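Side-chain contacts in voltage-sensor containing phosphatase (Ciona intestinalis, PDB 3V0D), which probably removes phosphate from membrane phosphoinositides under the control of a voltage sensor, using a PTEN-like phosphatase domain joined to a C2 domain: residues A[101-104]-A[105-108]; A[115-118]-A[119-122]; A[139-143]-A[144-148]; A[155-158]-A[159-163]; A[185-188]-A[189-193]. The protein carries 1 engineered substitution. One frame throughout, in Å; residues are numbered along the deposited sequence. Where two conformers were deposited one is given.

All five contacts are local and follow one another along the chain; none nests in another or crosses it. Contact 1 lies near the start of helix 100-115. Contact 2 closes the turn that leads from that helix into strand 121-125 of the phosphatase sheet. In contact 3 helix 131-143 ends, and contact 4 holds the last turns of helix 150-161. Contact 5 ends helix 176-191, ahead of strand 202-210 of the next, antiparallel sheet. Contacts 1, 3 and 5 touch one another: Ile107 packs on Glu143, and Phe185 meets both Leu104 and Ser139. Contact 3 also touches contact 2 through Trp140 and Ile122, and contact 4 through Phe147 and Tyr156.

Contact 1: residues A[101-104]-A[105-108]; sequences VDLL and KFID
Leu103 and Phe106 lie three residues apart on helix 100-115, and their side chains meet where Leu103 CD1 comes within 4.3 Å of Phe106 CD2. From its base outward, the Phe106 side chain first brushes backbone oxygens: CB is 3.5 Å from Asp102 O, and also close to Leu103 O. With CG anti to the backbone N (chi1 156°), the ring swings back beside its own carbonyl carbon, so that Leu103 O sits at the ring edge, 3.9 Å from CD2. Beyond that point the ring leaves this turn; it packs on Leu136 of helix 131-143 and meets the ring of Tyr70 edge to face. One residue on, Ile107 lays CG1 3.3 Å from Leu103 O, the same oxygen that accepts Ile107 N at 2.9 Å. Leu103 itself reaches Leu136 and, on helix 176-191, Phe185. On another side of the helix Lys105 runs outward and bends at its last torsion, its NZ bonding to Tyr88 OH. Four regular i to i+4 backbone bonds thus pair the carbonyls of 101-104 with the N-H groups of 105-108, and the buried side chains present hydrocarbon to the neighbouring helices and, through Phe106, to Tyr70 of strand 67-73.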
loop_
_atom_site.group_PDB
_atom_site.type_symbol
_atom_site.label_atom_id
_atom_site.label_comp_id
_atom_site.label_asym_id
_atom_site.label_seq_id
_atom_site.Cartn_x
_atom_site.Cartn_y
_atom_site.Cartn_z
ATOM N N VAL A 101 -4.239 -1.085 12.113
ATOM C CA VAL A 101 -5.193 -0.417 12.995
ATOM C C VAL A 101 -6.072 0.535 12.191
ATOM O O VAL A 101 -7.304 0.555 12.345
ATOM C CB VAL A 101 -4.462 0.293 14.133
ATOM C CG1 VAL A 101 -5.369 1.294 14.841
ATOM C CG2 VAL A 101 -3.916 -0.723 15.111
ATOM N N ASP A 102 -5.465 1.372 11.348
ATOM C CA ASP A 102 -6.253 2.313 10.566
ATOM C C ASP A 102 -7.150 1.637 9.549
ATOM O O ASP A 102 -8.267 2.090 9.296
ATOM C CB ASP A 102 -5.372 3.323 9.845
ATOM C CG ASP A 102 -4.778 4.381 10.772
ATOM O OD1 ASP A 102 -5.055 4.358 11.968
ATOM O OD2 ASP A 102 -4.028 5.241 10.282
ATOM N N LEU A 103 -6.678 0.548 8.939
ATOM C CA LEU A 103 -7.508 -0.191 8.005
ATOM C C LEU A 103 -8.745 -0.763 8.710
ATOM O O LEU A 103 -9.868 -0.642 8.184
ATOM C CB LEU A 103 -6.690 -1.294 7.344
ATOM C CG LEU A 103 -7.412 -2.128 6.271
ATOM C CD1 LEU A 103 -7.980 -1.271 5.155
ATOM C CD2 LEU A 103 -6.465 -3.192 5.726
ATOM N N LEU A 104 -8.555 -1.364 9.885
ATOM C CA LEU A 104 -9.702 -1.932 10.586
ATOM C C LEU A 104 -10.657 -0.831 11.068
ATOM O O LEU A 104 -11.870 -1.041 11.090
ATOM C CB LEU A 104 -9.265 -2.804 11.743
ATOM C CG LEU A 104 -8.518 -4.066 11.380
ATOM C CD1 LEU A 104 -8.279 -4.934 12.604
ATOM C CD2 LEU A 104 -9.133 -4.869 10.268
ATOM N N LYS A 105 -10.115 0.320 11.457
ATOM C CA LYS A 105 -10.963 1.450 11.864
ATOM C C LYS A 105 -11.803 1.940 10.698
ATOM O O LYS A 105 -12.993 2.217 10.852
ATOM C CB LYS A 105 -10.089 2.553 12.446
ATOM C CG LYS A 105 -10.814 3.677 13.138
ATOM C CD LYS A 105 -9.784 4.673 13.703
ATOM C CE LYS A 105 -10.438 5.855 14.409
ATOM N NZ LYS A 105 -11.269 6.698 13.497
ATOM N N PHE A 106 -11.189 2.024 9.510
ATOM C CA PHE A 106 -11.918 2.391 8.307
ATOM C C PHE A 106 -13.044 1.365 8.028
ATOM O O PHE A 106 -14.190 1.744 7.754
ATOM C CB PHE A 106 -10.958 2.466 7.096
ATOM C CG PHE A 106 -11.667 2.266 5.788
ATOM C CD1 PHE A 106 -12.473 3.265 5.233
ATOM C CD2 PHE A 106 -11.576 1.034 5.136
ATOM C CE1 PHE A 106 -13.168 3.035 4.034
ATOM C CE2 PHE A 106 -12.268 0.818 3.937
ATOM C CZ PHE A 106 -13.067 1.822 3.392
ATOM N N ILE A 107 -12.715 0.072 8.109
ATOM C CA ILE A 107 -13.705 -0.966 7.810
ATOM C C ILE A 107 -14.884 -0.827 8.774
ATOM O O ILE A 107 -16.031 -0.917 8.358
ATOM C CB ILE A 107 -13.065 -2.370 7.858
ATOM C CG1 ILE A 107 -12.123 -2.570 6.653
ATOM C CG2 ILE A 107 -14.137 -3.463 7.931
ATOM C CD1 ILE A 107 -12.826 -2.661 5.266
ATOM N N ASP A 108 -14.625 -0.602 10.058
ATOM C CA ASP A 108 -15.731 -0.470 10.987
ATOM C C ASP A 108 -16.560 0.777 10.729
ATOM O O ASP A 108 -17.794 0.747 10.839
ATOM C CB ASP A 108 -15.287 -0.512 12.428
ATOM C CG ASP A 108 -16.467 -0.916 13.341
ATOM O OD1 ASP A 108 -16.945 -0.093 14.113
ATOM O OD2 ASP A 108 -16.983 -2.052 13.229
#

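Contact 2: residues A[115-118]-A[119-122]; sequences TSDP and DHVI
Asp117 O accepts His120 N at 3.0 Å, closing a type I beta turn over Pro118 and Asp119. The N-H points nearly straight at the oxygen (165°), although the donor stands well above the carbonyl plane. The Asp117 side chain fastens the same turn a second time: with CG anti to the backbone N (chi1 -179°), OD2 takes Asp119 N at 2.9 Å on its anti side. This is an Asx turn laid over the beta turn. The carboxylates of Asp117 and Asp119 approach each other, and a water donates to Asp117 OD2 and Asp119 OD1 at 2.7 Å each, which should ease their repulsion; Asp117 OD1 has its own salt bridge to Lys66. The turn carries the chain from helix 100-115 into strand 121-125, a parallel member of the phosphatase sheet. Asp117 CB sits over the centre of the His120 imidazole, a CH-pi contact 3.4 Å from the centroid, and the carboxylate is stacked on the ring with the planes 29° apart. The ring is fixed further by His120 ND1, which bonds to Trp113 O, and by stacking on the Trp113 indole. Ser116 OG lies 3.2 Å from His120 CE1 and also bonds Trp113 O.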
loop_
_atom_site.group_PDB
_atom_site.type_symbol
_atom_site.label_atom_id
_atom_site.label_comp_id
_atom_site.label_asym_id
_atom_site.label_seq_id
_atom_site.Cartn_x
_atom_site.Cartn_y
_atom_site.Cartn_z
ATOM N N THR A 115 -24.513 -0.255 7.094
ATOM C CA THR A 115 -25.544 -1.158 7.602
ATOM C C THR A 115 -26.828 -0.406 7.885
ATOM O O THR A 115 -27.913 -0.990 7.884
ATOM C CB THR A 115 -25.020 -1.813 8.891
ATOM O OG1 THR A 115 -23.825 -2.535 8.603
ATOM C CG2 THR A 115 -25.996 -2.798 9.406
ATOM N N SER A 116 -26.719 0.895 8.124
ATOM C CA SER A 116 -27.871 1.661 8.554
ATOM C C SER A 116 -28.913 1.957 7.459
ATOM O O SER A 116 -30.047 2.289 7.790
ATOM C CB SER A 116 -27.429 2.951 9.243
ATOM O OG SER A 116 -26.754 3.803 8.337
ATOM N N ASP A 117 -28.559 1.807 6.177
ATOM C CA ASP A 117 -29.474 2.164 5.080
ATOM C C ASP A 117 -28.961 1.507 3.798
ATOM O O ASP A 117 -27.815 1.720 3.433
ATOM C CB ASP A 117 -29.511 3.699 4.996
ATOM C CG ASP A 117 -30.433 4.274 3.919
ATOM O OD1 ASP A 117 -30.835 5.442 4.126
ATOM O OD2 ASP A 117 -30.703 3.655 2.869
ATOM N N PRO A 118 -29.791 0.696 3.109
ATOM C CA PRO A 118 -29.294 -0.029 1.912
ATOM C C PRO A 118 -28.948 0.892 0.732
ATOM O O PRO A 118 -28.285 0.448 -0.224
ATOM C CB PRO A 118 -30.466 -0.938 1.550
ATOM C CG PRO A 118 -31.651 -0.166 2.042
ATOM C CD PRO A 118 -31.214 0.403 3.361
ATOM N N ASP A 119 -29.406 2.147 0.794
ATOM C CA ASP A 119 -29.082 3.110 -0.251
ATOM C C ASP A 119 -27.875 3.985 0.094
ATOM O O ASP A 119 -27.521 4.876 -0.686
ATOM C CB ASP A 119 -30.291 3.995 -0.577
ATOM C CG ASP A 119 -31.506 3.182 -1.008
ATOM O OD1 ASP A 119 -32.637 3.509 -0.590
ATOM O OD2 ASP A 119 -31.337 2.223 -1.779
ATOM N N HIS A 120 -27.229 3.755 1.240
ATOM C CA HIS A 120 -26.002 4.477 1.535
ATOM C C HIS A 120 -24.903 4.091 0.558
ATOM O O HIS A 120 -24.796 2.937 0.132
ATOM C CB HIS A 120 -25.590 4.225 2.975
ATOM C CG HIS A 120 -26.317 5.089 3.947
ATOM N ND1 HIS A 120 -26.098 5.030 5.303
ATOM C CD2 HIS A 120 -27.267 6.038 3.756
ATOM C CE1 HIS A 120 -26.883 5.907 5.911
ATOM N NE2 HIS A 120 -27.594 6.535 4.992
ATOM N N VAL A 121 -24.075 5.080 0.216
ATOM C CA VAL A 121 -22.902 4.841 -0.602
ATOM C C VAL A 121 -21.653 5.343 0.104
ATOM O O VAL A 121 -21.693 6.245 0.963
ATOM C CB VAL A 121 -23.012 5.478 -2.027
ATOM C CG1 VAL A 121 -24.310 5.051 -2.690
ATOM C CG2 VAL A 121 -22.893 6.990 -2.015
ATOM N N ILE A 122 -20.528 4.750 -0.299
ATOM C CA ILE A 122 -19.212 5.221 0.089
ATOM C C ILE A 122 -18.458 5.584 -1.164
ATOM O O ILE A 122 -18.517 4.882 -2.176
ATOM C CB ILE A 122 -18.438 4.193 0.956
ATOM C CG1 ILE A 122 -18.198 2.856 0.250
ATOM C CG2 ILE A 122 -19.157 4.007 2.292
ATOM C CD1 ILE A 122 -17.488 1.810 1.126
HETATM O O HOH W 1 -33.164 4.154 1.961
HETATM O O HOH W 2 -25.526 0.358 0.567
#

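Contact 3: residues A[139-143]-A[144-148]; sequences SWLLE and DGKFD. With PO4 (phosphate ion), chain D.
A Schellman motif ends helix 131-143 of the phosphatase domain, with Gly145, at positive phi, the first residue to leave helical backbone angles. Gly145 N bonds to Leu142 O at 3.1 Å, while Lys146 N makes a weak bond to Leu141 O. Just before, Asp144 N closes the last regular turn on Trp140 O. Asp144 lays CB over one face of the Trp140 indole, 3.9 Å above its plane and toward the rim, with the carboxylate turned 21° from the ring. A water in the plane of the indole joins Trp140 NE1 to Asp144 OD1. Leu141 CB meets the edge of the Phe147 ring, CD1 at 4.0 Å, the two side chains running side by side; that ring also packs on Tyr156 of helix 150-161. Lys146 lies across Leu141, its CD 3.9 Å from Leu141 CD2, and bends at its final torsion (chi4 55°). A phosphate ion, probably from the crystallisation liquor, is also held by His33 ND1. Lys146 NZ forms a salt bridge with Asp144 OD1 at 3.0 Å and bonds phosphate O4 at 2.8 Å.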
loop_
_atom_site.group_PDB
_atom_site.type_symbol
_atom_site.label_atom_id
_atom_site.label_comp_id
_atom_site.label_asym_id
_atom_site.label_seq_id
_atom_site.Cartn_x
_atom_site.Cartn_y
_atom_site.Cartn_z
ATOM N N SER A 139 -10.508 -4.221 0.221
ATOM C CA SER A 139 -10.761 -4.691 1.583
ATOM C C SER A 139 -12.261 -4.600 1.899
ATOM O O SER A 139 -12.819 -5.527 2.508
ATOM C CB SER A 139 -9.941 -3.872 2.585
ATOM O OG SER A 139 -8.548 -4.071 2.401
ATOM N N TRP A 140 -12.900 -3.489 1.531
ATOM C CA TRP A 140 -14.348 -3.363 1.760
ATOM C C TRP A 140 -15.136 -4.457 1.055
ATOM O O TRP A 140 -16.059 -5.017 1.624
ATOM C CB TRP A 140 -14.846 -1.971 1.357
ATOM C CG TRP A 140 -16.331 -1.917 1.411
ATOM C CD1 TRP A 140 -17.197 -1.918 0.337
ATOM C CD2 TRP A 140 -17.147 -1.991 2.573
ATOM N NE1 TRP A 140 -18.496 -1.957 0.770
ATOM C CE2 TRP A 140 -18.491 -2.021 2.139
ATOM C CE3 TRP A 140 -16.876 -2.038 3.937
ATOM C CZ2 TRP A 140 -19.559 -2.098 3.024
ATOM C CZ3 TRP A 140 -17.941 -2.120 4.820
ATOM C CH2 TRP A 140 -19.261 -2.139 4.357
ATOM N N LEU A 141 -14.772 -4.760 -0.196
ATOM C CA LEU A 141 -15.490 -5.781 -0.938
ATOM C C LEU A 141 -15.368 -7.150 -0.299
ATOM O O LEU A 141 -16.317 -7.936 -0.345
ATOM C CB LEU A 141 -15.033 -5.806 -2.392
ATOM C CG LEU A 141 -15.373 -4.556 -3.179
ATOM C CD1 LEU A 141 -14.661 -4.573 -4.531
ATOM C CD2 LEU A 141 -16.909 -4.352 -3.299
ATOM N N LEU A 142 -14.216 -7.436 0.312
ATOM C CA LEU A 142 -14.047 -8.645 1.105
ATOM C C LEU A 142 -14.952 -8.605 2.334
ATOM O O LEU A 142 -15.632 -9.583 2.662
ATOM C CB LEU A 142 -12.600 -8.802 1.574
ATOM C CG LEU A 142 -11.578 -9.201 0.536
ATOM C CD1 LEU A 142 -10.171 -9.115 1.120
ATOM C CD2 LEU A 142 -11.877 -10.596 -0.020
ATOM N N GLU A 143 -14.938 -7.484 3.054
ATOM C CA GLU A 143 -15.798 -7.355 4.250
ATOM C C GLU A 143 -17.269 -7.562 3.892
ATOM O O GLU A 143 -18.011 -8.210 4.636
ATOM C CB GLU A 143 -15.615 -5.980 4.884
ATOM C CG GLU A 143 -16.550 -5.791 6.089
ATOM C CD GLU A 143 -16.362 -6.821 7.193
ATOM O OE1 GLU A 143 -17.314 -7.026 7.993
ATOM O OE2 GLU A 143 -15.280 -7.430 7.260
ATOM N N ASP A 144 -17.687 -7.009 2.762
ATOM C CA ASP A 144 -19.070 -7.049 2.349
ATOM C C ASP A 144 -19.448 -8.384 1.734
ATOM O O ASP A 144 -20.604 -8.600 1.421
ATOM C CB ASP A 144 -19.317 -5.912 1.348
ATOM C CG ASP A 144 -20.771 -5.474 1.281
ATOM O OD1 ASP A 144 -21.186 -5.087 0.171
ATOM O OD2 ASP A 144 -21.479 -5.505 2.324
ATOM N N GLY A 145 -18.492 -9.284 1.540
ATOM C CA GLY A 145 -18.769 -10.654 1.123
ATOM C C GLY A 145 -18.897 -10.886 -0.364
ATOM O O GLY A 145 -19.200 -11.988 -0.762
ATOM N N LYS A 146 -18.651 -9.860 -1.176
ATOM C CA LYS A 146 -18.737 -10.011 -2.629
ATOM C C LYS A 146 -17.674 -10.958 -3.172
ATOM O O LYS A 146 -17.893 -11.635 -4.194
ATOM C CB LYS A 146 -18.686 -8.638 -3.309
ATOM C CG LYS A 146 -20.083 -7.959 -3.184
ATOM C CD LYS A 146 -20.173 -6.518 -3.568
ATOM C CE LYS A 146 -21.635 -6.061 -3.544
ATOM N NZ LYS A 146 -22.352 -6.294 -2.263
ATOM N N PHE A 147 -16.536 -10.988 -2.484
ATOM C CA PHE A 147 -15.445 -11.903 -2.793
ATOM C C PHE A 147 -14.973 -12.513 -1.502
ATOM O O PHE A 147 -15.131 -11.915 -0.439
ATOM C CB PHE A 147 -14.272 -11.169 -3.455
ATOM C CG PHE A 147 -14.692 -10.444 -4.687
ATOM C CD1 PHE A 147 -15.043 -9.112 -4.631
ATOM C CD2 PHE A 147 -14.850 -11.118 -5.896
ATOM C CE1 PHE A 147 -15.482 -8.459 -5.756
ATOM C CE2 PHE A 147 -15.295 -10.456 -7.017
ATOM C CZ PHE A 147 -15.620 -9.139 -6.943
ATOM N N ASP A 148 -14.354 -13.677 -1.633
ATOM C CA ASP A 148 -13.801 -14.458 -0.532
ATOM C C ASP A 148 -12.276 -14.352 -0.443
ATOM O O ASP A 148 -11.691 -14.714 0.580
ATOM C CB ASP A 148 -14.110 -15.974 -0.740
ATOM C CG ASP A 148 -15.588 -16.328 -0.697
ATOM O OD1 ASP A 148 -15.981 -17.291 -1.407
ATOM O OD2 ASP A 148 -16.348 -15.708 0.076
HETATM P P PO4 D . -25.303 -3.835 -2.845
HETATM O O1 PO4 D . -25.304 -3.634 -1.349
HETATM O O2 PO4 D . -26.741 -3.658 -3.294
HETATM O O3 PO4 D . -24.424 -2.750 -3.434
HETATM O O4 PO4 D . -24.798 -5.200 -3.182
HETATM O O HOH W 3 -21.133 -2.444 -0.419
HETATM O O HOH W 4 -15.363 -12.296 2.359
#

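Contact 4: residues A[155-158]-A[159-163]; sequences EYFG and SRRTD
Ser159 OG donates to Tyr156 O at 2.8 Å, a hydroxyl turned back onto the preceding turn of helix 150-161, which runs out here in the phosphatase domain. The torsion chi1 of 79° sets OG between the backbone N and the carbonyl carbon of Ser159. Tyr156 O accepts Arg160 N as well, so two donors grip it. In the conformer given here, Arg160 NH1 reaches the same serine oxygen at 2.8 Å, linking backbone carbonyl, hydroxyl and guanidinium in a chain. At the helix end Gly158 O is likewise doubly gripped: in the conformer given, Thr162 N and Thr162 OG1 reach it from opposite faces of its plane, OG1 at 2.8 Å, and OG1 also bonds to Phe164 N. Outward from these bonds, the same Arg160 conformer folds over the Tyr156 ring. Its CG lies above one ring face in a CH-pi contact, and Tyr156 CE1 in turn lies over the centre of the guanidinium, 3.4 Å from Arg160 CZ, the two planes inclined by 46°. Tyr156 OH is held beyond the helix by Val30 O. On the buried side Arg161 and Phe157 run alongside each other. The guanidinium of Arg161 continues past the ring to a salt bridge with Asp26 and to the backbone oxygens of Gly128 and Gly129. Nearer the backbone, Arg161 CB stands over the Phe157 face, 4.0 Å from the ring centroid, and Arg161 CG comes within 3.6 Å of Phe157 CZ.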
loop_
_atom_site.group_PDB
_atom_site.type_symbol
_atom_site.label_atom_id
_atom_site.label_comp_id
_atom_site.label_asym_id
_atom_site.label_seq_id
_atom_site.Cartn_x
_atom_site.Cartn_y
_atom_site.Cartn_z
ATOM N N GLU A 155 -8.563 -7.972 -8.303
ATOM C CA GLU A 155 -8.752 -8.050 -9.738
ATOM C C GLU A 155 -10.055 -7.399 -10.138
ATOM O O GLU A 155 -10.109 -6.763 -11.185
ATOM C CB GLU A 155 -8.700 -9.494 -10.195
ATOM C CG GLU A 155 -7.293 -10.022 -10.176
ATOM C CD GLU A 155 -7.087 -11.316 -10.897
ATOM O OE1 GLU A 155 -5.942 -11.802 -10.849
ATOM O OE2 GLU A 155 -8.028 -11.843 -11.511
ATOM N N TYR A 156 -11.099 -7.515 -9.324
ATOM C CA TYR A 156 -12.363 -6.850 -9.621
ATOM C C TYR A 156 -12.181 -5.327 -9.602
ATOM O O TYR A 156 -12.608 -4.613 -10.531
ATOM C CB TYR A 156 -13.469 -7.298 -8.664
ATOM C CG TYR A 156 -14.760 -6.599 -8.954
ATOM C CD1 TYR A 156 -15.542 -6.985 -10.049
ATOM C CD2 TYR A 156 -15.233 -5.572 -8.143
ATOM C CE1 TYR A 156 -16.727 -6.340 -10.351
ATOM C CE2 TYR A 156 -16.427 -4.931 -8.430
ATOM C CZ TYR A 156 -17.163 -5.305 -9.535
ATOM O OH TYR A 156 -18.355 -4.682 -9.837
ATOM N N PHE A 157 -11.533 -4.809 -8.560
ATOM C CA PHE A 157 -11.248 -3.379 -8.527
ATOM C C PHE A 157 -10.473 -2.967 -9.774
ATOM O O PHE A 157 -10.815 -1.977 -10.428
ATOM C CB PHE A 157 -10.440 -3.015 -7.260
ATOM C CG PHE A 157 -10.002 -1.587 -7.273
ATOM C CD1 PHE A 157 -10.891 -0.556 -6.966
ATOM C CD2 PHE A 157 -8.701 -1.251 -7.643
ATOM C CE1 PHE A 157 -10.482 0.782 -7.028
ATOM C CE2 PHE A 157 -8.290 0.094 -7.701
ATOM C CZ PHE A 157 -9.186 1.100 -7.392
ATOM N N GLY A 158 -9.437 -3.737 -10.093
ATOM C CA GLY A 158 -8.636 -3.407 -11.270
ATOM C C GLY A 158 -9.478 -3.425 -12.546
ATOM O O GLY A 158 -9.332 -2.539 -13.376
ATOM N N SER A 159 -10.379 -4.397 -12.677
ATOM C CA SER A 159 -11.224 -4.515 -13.863
ATOM C C SER A 159 -12.182 -3.352 -14.011
ATOM O O SER A 159 -12.588 -3.008 -15.120
ATOM C CB SER A 159 -12.004 -5.838 -13.854
ATOM O OG SER A 159 -13.153 -5.835 -13.011
ATOM N N ARG A 160 -12.575 -2.755 -12.884
ATOM C CA ARG A 160 -13.545 -1.645 -12.919
ATOM C C ARG A 160 -12.883 -0.284 -13.045
ATOM O O ARG A 160 -13.464 0.615 -13.637
ATOM C CB ARG A 160 -14.495 -1.706 -11.717
ATOM C CG ARG A 160 -15.364 -2.958 -11.707
ATOM C CD ARG A 160 -15.641 -3.419 -13.136
ATOM N NE ARG A 160 -16.839 -4.223 -13.245
ATOM C CZ ARG A 160 -16.876 -5.481 -13.659
ATOM N NH1 ARG A 160 -15.761 -6.131 -14.010
ATOM N NH2 ARG A 160 -18.058 -6.074 -13.737
ATOM N N ARG A 161 -11.695 -0.125 -12.462
ATOM C CA ARG A 161 -11.060 1.172 -12.305
ATOM C C ARG A 161 -9.884 1.411 -13.252
ATOM O O ARG A 161 -9.466 2.556 -13.430
ATOM C CB ARG A 161 -10.657 1.350 -10.820
ATOM C CG ARG A 161 -10.099 2.698 -10.443
ATOM C CD ARG A 161 -11.163 3.805 -10.532
ATOM N NE ARG A 161 -10.535 5.064 -10.161
ATOM C CZ ARG A 161 -10.833 6.252 -10.671
ATOM N NH1 ARG A 161 -11.872 6.409 -11.490
ATOM N NH2 ARG A 161 -10.121 7.303 -10.303
ATOM N N THR A 162 -9.369 0.356 -13.879
ATOM C CA THR A 162 -8.173 0.469 -14.730
ATOM C C THR A 162 -8.355 -0.317 -16.020
ATOM O O THR A 162 -9.407 -0.916 -16.247
ATOM C CB THR A 162 -6.881 -0.038 -14.015
ATOM O OG1 THR A 162 -6.839 -1.473 -14.040
ATOM C CG2 THR A 162 -6.800 0.478 -12.573
ATOM N N ASP A 163 -7.325 -0.327 -16.863
ATOM C CA ASP A 163 -7.372 -1.113 -18.099
ATOM C C ASP A 163 -7.200 -2.614 -17.888
ATOM O O ASP A 163 -7.328 -3.383 -18.843
ATOM C CB ASP A 163 -6.365 -0.587 -19.127
ATOM C CG ASP A 163 -6.820 0.708 -19.787
ATOM O OD1 ASP A 163 -5.998 1.332 -20.494
ATOM O OD2 ASP A 163 -7.991 1.109 -19.605
#

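Contact 5: residues A[185-188]-A[189-193]; sequences FEKI and KKNYG
Glu186 and Lys190, one turn apart on helix 176-191, form a salt bridge in which Lys190 NZ reaches Glu186 OE2 at 2.9 Å. The ammonium meets the anti side of the carboxylate oxygen, 26° out of its plane. Both chains are extended beyond CG and cross at a slant, bringing Lys190 CE to 3.9 Å from Glu186 CG, so that methylenes pack behind the charges. Each end has a second partner at the start of helix 150-161 or just before it: Glu186 OE1 takes Ala150 N, and Lys190 NZ donates to Asp148 O. Farther along, Tyr192 N bonds to Ile188 O at 3.0 Å from above the carbonyl plane as the helix unwinds. The Tyr192 ring turns its edge toward Lys187 O, 3.7 Å from CD2. The helix and the chain just beyond its last turn meet two surroundings: Phe185 packs on Leu104 and Ile107 of helix 100-115 and touches Ser139 of helix 131-143, whereas Tyr192 rests on the loop residues Pro197, Pro198 and Leu298.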
loop_
_atom_site.group_PDB
_atom_site.type_symbol
_atom_site.label_atom_id
_atom_site.label_comp_id
_atom_site.label_asym_id
_atom_site.label_seq_id
_atom_site.Cartn_x
_atom_site.Cartn_y
_atom_site.Cartn_z
ATOM N N PHE A 185 -5.793 -8.240 5.487
ATOM C CA PHE A 185 -7.183 -8.093 5.873
ATOM C C PHE A 185 -7.961 -9.406 5.690
ATOM O O PHE A 185 -8.738 -9.795 6.556
ATOM C CB PHE A 185 -7.849 -6.931 5.132
ATOM C CG PHE A 185 -9.263 -6.745 5.588
ATOM C CD1 PHE A 185 -9.542 -6.338 6.892
ATOM C CD2 PHE A 185 -10.332 -7.078 4.755
ATOM C CE1 PHE A 185 -10.860 -6.287 7.357
ATOM C CE2 PHE A 185 -11.635 -6.990 5.213
ATOM C CZ PHE A 185 -11.907 -6.588 6.497
ATOM N N GLU A 186 -7.745 -10.079 4.570
ATOM C CA GLU A 186 -8.374 -11.381 4.360
ATOM C C GLU A 186 -8.044 -12.336 5.508
ATOM O O GLU A 186 -8.929 -13.036 6.024
ATOM C CB GLU A 186 -7.921 -11.956 3.025
ATOM C CG GLU A 186 -8.513 -13.347 2.731
ATOM C CD GLU A 186 -7.933 -14.046 1.507
ATOM O OE1 GLU A 186 -7.310 -13.407 0.658
ATOM O OE2 GLU A 186 -8.142 -15.277 1.379
ATOM N N LYS A 187 -6.771 -12.372 5.905
ATOM C CA LYS A 187 -6.338 -13.252 6.988
ATOM C C LYS A 187 -6.979 -12.860 8.316
ATOM O O LYS A 187 -7.344 -13.736 9.126
ATOM C CB LYS A 187 -4.812 -13.241 7.109
ATOM C CG LYS A 187 -4.253 -14.225 8.133
ATOM C CD LYS A 187 -2.748 -14.425 8.009
ATOM C CE LYS A 187 -2.374 -15.133 6.710
ATOM N NZ LYS A 187 -3.090 -16.441 6.545
ATOM N N ILE A 188 -7.097 -11.563 8.575
ATOM C CA ILE A 188 -7.743 -11.080 9.787
ATOM C C ILE A 188 -9.215 -11.526 9.839
ATOM O O ILE A 188 -9.697 -12.017 10.868
ATOM C CB ILE A 188 -7.584 -9.560 9.881
ATOM C CG1 ILE A 188 -6.152 -9.263 10.297
ATOM C CG2 ILE A 188 -8.597 -8.941 10.860
ATOM C CD1 ILE A 188 -5.722 -7.825 10.134
ATOM N N LYS A 189 -9.928 -11.376 8.724
ATOM C CA LYS A 189 -11.317 -11.828 8.666
ATOM C C LYS A 189 -11.428 -13.324 8.853
ATOM O O LYS A 189 -12.299 -13.796 9.586
ATOM C CB LYS A 189 -11.948 -11.305 7.363
ATOM C CG LYS A 189 -13.441 -11.515 7.192
ATOM C CD LYS A 189 -13.962 -10.829 5.931
ATOM C CE LYS A 189 -15.437 -11.106 5.705
ATOM N NZ LYS A 189 -16.301 -10.620 6.789
ATOM N N LYS A 190 -10.565 -14.084 8.189
ATOM C CA LYS A 190 -10.714 -15.530 8.188
ATOM C C LYS A 190 -10.201 -16.189 9.455
ATOM O O LYS A 190 -10.804 -17.172 9.906
ATOM C CB LYS A 190 -10.036 -16.134 6.962
ATOM C CG LYS A 190 -10.782 -15.872 5.665
ATOM C CD LYS A 190 -10.149 -16.591 4.485
ATOM C CE LYS A 190 -10.969 -16.365 3.213
ATOM N NZ LYS A 190 -10.346 -16.989 2.015
ATOM N N ASN A 191 -9.128 -15.675 10.050
ATOM C CA ASN A 191 -8.438 -16.365 11.137
ATOM C C ASN A 191 -8.498 -15.686 12.482
ATOM O O ASN A 191 -8.240 -16.337 13.504
ATOM C CB ASN A 191 -6.962 -16.605 10.774
ATOM C CG ASN A 191 -6.791 -17.478 9.520
ATOM O OD1 ASN A 191 -7.742 -18.090 9.024
ATOM N ND2 ASN A 191 -5.570 -17.540 9.017
ATOM N N TYR A 192 -8.820 -14.392 12.492
ATOM C CA TYR A 192 -8.818 -13.614 13.726
ATOM C C TYR A 192 -10.180 -13.022 14.036
ATOM O O TYR A 192 -10.304 -12.154 14.889
ATOM C CB TYR A 192 -7.746 -12.515 13.658
ATOM C CG TYR A 192 -6.346 -13.075 13.624
ATOM C CD1 TYR A 192 -5.673 -13.362 14.804
ATOM C CD2 TYR A 192 -5.702 -13.337 12.415
ATOM C CE1 TYR A 192 -4.381 -13.860 14.775
ATOM C CE2 TYR A 192 -4.403 -13.828 12.378
ATOM C CZ TYR A 192 -3.758 -14.103 13.572
ATOM O OH TYR A 192 -2.467 -14.588 13.548
ATOM N N GLY A 193 -11.220 -13.473 13.329
ATOM C CA GLY A 193 -12.573 -13.016 13.624
ATOM C C GLY A 193 -12.765 -11.542 13.324
ATOM O O GLY A 193 -13.661 -10.925 13.895
#